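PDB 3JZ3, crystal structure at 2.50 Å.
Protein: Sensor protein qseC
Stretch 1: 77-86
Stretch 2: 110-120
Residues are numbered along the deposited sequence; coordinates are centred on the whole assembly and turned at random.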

# COMPACT_ATOMS: atom_id res chain seq x y z
N PRO B 77 -11.10 3.33 -15.83
CA PRO B 77 -11.98 4.49 -15.91
C PRO B 77 -11.46 5.60 -14.99
O PRO B 77 -11.42 5.43 -13.77
N LEU B 78 -11.06 6.71 -15.59
CA LEU B 78 -10.38 7.78 -14.86
C LEU B 78 -11.27 8.60 -13.94
O LEU B 78 -10.78 9.18 -12.97
N GLU B 79 -12.58 8.65 -14.23
CA GLU B 79 -13.56 9.27 -13.32
C GLU B 79 -13.48 8.63 -11.94
O GLU B 79 -13.29 9.32 -10.93
N ASP B 80 -13.62 7.31 -11.91
CA ASP B 80 -13.64 6.52 -10.68
C ASP B 80 -12.35 6.66 -9.89
O ASP B 80 -12.38 6.84 -8.68
N LEU B 81 -11.21 6.59 -10.58
CA LEU B 81 -9.89 6.74 -9.99
C LEU B 81 -9.72 8.10 -9.30
O LEU B 81 -9.22 8.18 -8.17
N LEU B 82 -10.13 9.17 -9.98
CA LEU B 82 -10.00 10.51 -9.43
C LEU B 82 -10.98 10.73 -8.28
O LEU B 82 -10.60 11.23 -7.22
N GLN B 83 -12.24 10.35 -8.50
CA GLN B 83 -13.27 10.47 -7.47
C GLN B 83 -12.89 9.69 -6.21
O GLN B 83 -12.96 10.22 -5.10
N SER B 84 -12.47 8.44 -6.41
CA SER B 84 -12.02 7.58 -5.32
C SER B 84 -10.84 8.18 -4.56
O SER B 84 -10.80 8.13 -3.33
N SER B 85 -9.87 8.72 -5.29
CA SER B 85 -8.72 9.40 -4.69
C SER B 85 -9.16 10.62 -3.89
O SER B 85 -8.67 10.85 -2.78
N VAL B 86 -10.09 11.39 -4.45
CA VAL B 86 -10.64 12.54 -3.75
C VAL B 86 -11.32 12.06 -2.46
O VAL B 86 -11.15 12.67 -1.40
N LYS B 110 -11.22 6.08 -20.55
CA LYS B 110 -10.52 4.87 -20.11
C LYS B 110 -9.10 4.84 -20.64
O LYS B 110 -8.86 5.07 -21.83
N ARG B 111 -8.15 4.58 -19.74
CA ARG B 111 -6.75 4.42 -20.13
C ARG B 111 -6.25 3.04 -19.73
O ARG B 111 -6.69 2.47 -18.73
N THR B 112 -5.33 2.50 -20.52
CA THR B 112 -4.69 1.24 -20.21
C THR B 112 -3.64 1.50 -19.14
O THR B 112 -2.76 2.34 -19.31
N GLY B 113 -3.76 0.79 -18.02
CA GLY B 113 -2.82 0.98 -16.94
C GLY B 113 -2.92 0.01 -15.79
O GLY B 113 -3.84 -0.82 -15.74
N GLN B 114 -1.96 0.11 -14.88
CA GLN B 114 -1.97 -0.64 -13.64
C GLN B 114 -2.62 0.25 -12.57
O GLN B 114 -2.13 1.34 -12.27
N PRO B 115 -3.77 -0.21 -12.02
CA PRO B 115 -4.64 0.56 -11.12
C PRO B 115 -3.95 1.11 -9.87
O PRO B 115 -4.15 2.28 -9.52
N LEU B 116 -3.16 0.28 -9.20
CA LEU B 116 -2.46 0.70 -7.98
C LEU B 116 -1.43 1.78 -8.26
O LEU B 116 -1.32 2.74 -7.50
N LEU B 117 -0.68 1.62 -9.35
CA LEU B 117 0.29 2.62 -9.76
C LEU B 117 -0.37 3.94 -10.11
O LEU B 117 0.12 5.00 -9.72
N LEU B 118 -1.49 3.90 -10.83
CA LEU B 118 -2.19 5.13 -11.19
C LEU B 118 -2.80 5.81 -9.97
O LEU B 118 -2.86 7.04 -9.90
N SER B 119 -3.22 4.98 -9.02
CA SER B 119 -3.75 5.46 -7.76
C SER B 119 -2.66 6.18 -6.96
O SER B 119 -2.91 7.24 -6.38
N LEU B 120 -1.45 5.62 -6.97
CA LEU B 120 -0.29 6.23 -6.32
C LEU B 120 0.09 7.56 -6.94
O LEU B 120 0.33 8.53 -6.23

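Packing of side chains between residues 77-86 and 110-120 of the sensor protein QseC, two stretches of one chain that bury 338 Å² between them, both sides summed. The contact runs from a β-bridge at one end to a helix-helix crossing at the other; the axes of helices 78-86 and 115-120 approach to 10.4 Å at an angle of 52°, and no direct hydrogen bond joins the stretches.

In the apolar packing, Leu81 is the centre of the helix-helix contact. Its CA-to-CB bond points toward the second stretch, and chi1 t with chi2 p spreads the two methyls over the start of the opposing helix. CD2 of Leu81 packs on CB of Leu118 at 3.9 Å, and CD1 of Leu81, itself 4.3 Å from CB of Leu118, also lies 3.8 Å from the backbone N of Ser119, 4.1 Å from CB of Ser119 and 4.2 Å from O of Pro115. The last atom already accepts the backbone hydrogen bond of Ser119 N (N to Pro115 O, 2.9 Å), so the methyl rests against a closed helical turn. Leu118, buried and in the m,t rotamer, points back toward the first stretch. Leu116 and Leu120 point away from it. Leu78, also m,t, leaves its helix sideways, but its end comes nearer and CD1 reaches CG of Arg111 at 4.0 Å. Arg111 offers the aliphatic root of its side chain here; its m,m,m course then leads away, and NH2 is hydrogen-bonded elsewhere in the structure.

Pro77 and Lys110 form an antiparallel, non-hydrogen-bonded bridge with their CA atoms 4.5 Å apart and their side chains on the same face of the sheet. The contact is carbon on carbon, Pro77 CA to Lys110 CG at 4.3 Å, and the lysine (m,t,t,p) runs on into an exposed position. Pro77 is also the N-cap residue of its helix.

Among the polar groups, Ser85 (chi1 m) points toward the second stretch, yet its OG stays 4.4 Å from O of Ser119, too far for a hydrogen bond. A water instead bridges the two hydroxyls, its O 2.5 Å from Ser85 OG and 2.7 Å from Ser119 OG (chi1 t). Ser85 OG also lies 2.9 Å from O of Leu81, one turn back in its own helix.

Within the second stretch, Gln114 caps its helix, its OE1 accepting from N of Leu116 at 2.7 Å. Gly113 has no side chain; a CB here would lie 3.0 Å from CD1 of Leu118 and clash with it.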

# COMPACT_ATOMS: atom_id res chain seq x y z
CB PRO B 77 -13.34 3.96 -15.41
CG PRO B 77 -13.15 2.47 -15.18
CD PRO B 77 -11.69 2.23 -15.04
CB LEU B 78 -9.59 8.69 -15.81
CG LEU B 78 -8.42 8.02 -16.55
CD1 LEU B 78 -7.62 9.06 -17.28
CD2 LEU B 78 -7.51 7.22 -15.61
CB GLU B 79 -14.98 9.12 -13.86
CG GLU B 79 -15.40 10.19 -14.86
CD GLU B 79 -16.83 9.99 -15.37
OE1 GLU B 79 -17.06 9.07 -16.19
OE2 GLU B 79 -17.71 10.77 -14.95
CB ASP B 80 -13.91 5.05 -11.00
CG ASP B 80 -15.19 4.84 -11.82
OD1 ASP B 80 -15.81 5.84 -12.25
OD2 ASP B 80 -15.57 3.67 -12.03
CB LEU B 81 -8.81 6.56 -11.06
CG LEU B 81 -7.34 6.68 -10.67
CD1 LEU B 81 -6.86 5.41 -10.02
CD2 LEU B 81 -6.49 7.00 -11.89
CB LEU B 82 -10.18 11.58 -10.51
CG LEU B 82 -9.11 11.70 -11.59
CD1 LEU B 82 -9.38 12.93 -12.43
CD2 LEU B 82 -7.71 11.76 -11.01
CB GLN B 83 -14.63 10.05 -8.01
CG GLN B 83 -15.62 9.66 -6.92
CD GLN B 83 -17.05 10.00 -7.25
OE1 GLN B 83 -17.39 10.31 -8.39
NE2 GLN B 83 -17.91 9.94 -6.23
CB SER B 84 -11.67 6.19 -5.87
OG SER B 84 -10.89 5.46 -4.94
CB SER B 85 -7.71 9.81 -5.76
OG SER B 85 -7.06 8.68 -6.30
CB VAL B 86 -11.61 13.37 -4.64
CG1 VAL B 86 -12.42 14.36 -3.80
CG2 VAL B 86 -10.83 14.12 -5.71
CB LYS B 110 -11.27 3.61 -20.55
CG LYS B 110 -12.68 3.47 -19.99
CD LYS B 110 -13.24 2.08 -20.24
CE LYS B 110 -14.70 1.97 -19.83
NZ LYS B 110 -15.61 2.68 -20.78
CB ARG B 111 -5.86 5.49 -19.49
CG ARG B 111 -5.94 6.86 -20.17
CD ARG B 111 -5.37 6.83 -21.59
NE ARG B 111 -3.92 6.67 -21.62
CZ ARG B 111 -3.18 6.76 -22.72
NH1 ARG B 111 -3.75 7.01 -23.89
NH2 ARG B 111 -1.86 6.60 -22.64
CB THR B 112 -4.05 0.60 -21.47
OG1 THR B 112 -5.03 0.51 -22.50
CG2 THR B 112 -3.51 -0.80 -21.16
CB GLN B 114 -0.52 -1.09 -13.31
CG GLN B 114 -0.15 -1.30 -11.84
CD GLN B 114 -1.05 -2.25 -11.09
OE1 GLN B 114 -1.85 -1.82 -10.27
NE2 GLN B 114 -0.93 -3.54 -11.36
CB PRO B 115 -5.72 -0.45 -10.71
CG PRO B 115 -5.71 -1.48 -11.77
CD PRO B 115 -4.30 -1.56 -12.27
CB LEU B 116 -1.81 -0.50 -7.30
CG LEU B 116 -2.62 -1.26 -6.25
CD1 LEU B 116 -4.02 -1.68 -6.71
CD2 LEU B 116 -1.83 -2.47 -5.81
CB LEU B 117 1.15 2.10 -10.91
CG LEU B 117 2.10 0.93 -10.62
CD1 LEU B 117 2.99 0.66 -11.82
CD2 LEU B 117 2.95 1.14 -9.37
CB LEU B 118 -3.26 4.89 -12.26
CG LEU B 118 -2.74 4.72 -13.69
CD1 LEU B 118 -3.91 4.65 -14.66
CD2 LEU B 118 -1.78 5.84 -14.09
CB SER B 119 -4.34 4.29 -6.96
OG SER B 119 -4.75 4.71 -5.68
CB LEU B 120 0.92 5.29 -6.38
CG LEU B 120 1.05 4.17 -5.34
CD1 LEU B 120 2.24 3.29 -5.69
CD2 LEU B 120 1.19 4.74 -3.93
O HOH W 1 -6.97 6.27 -5.76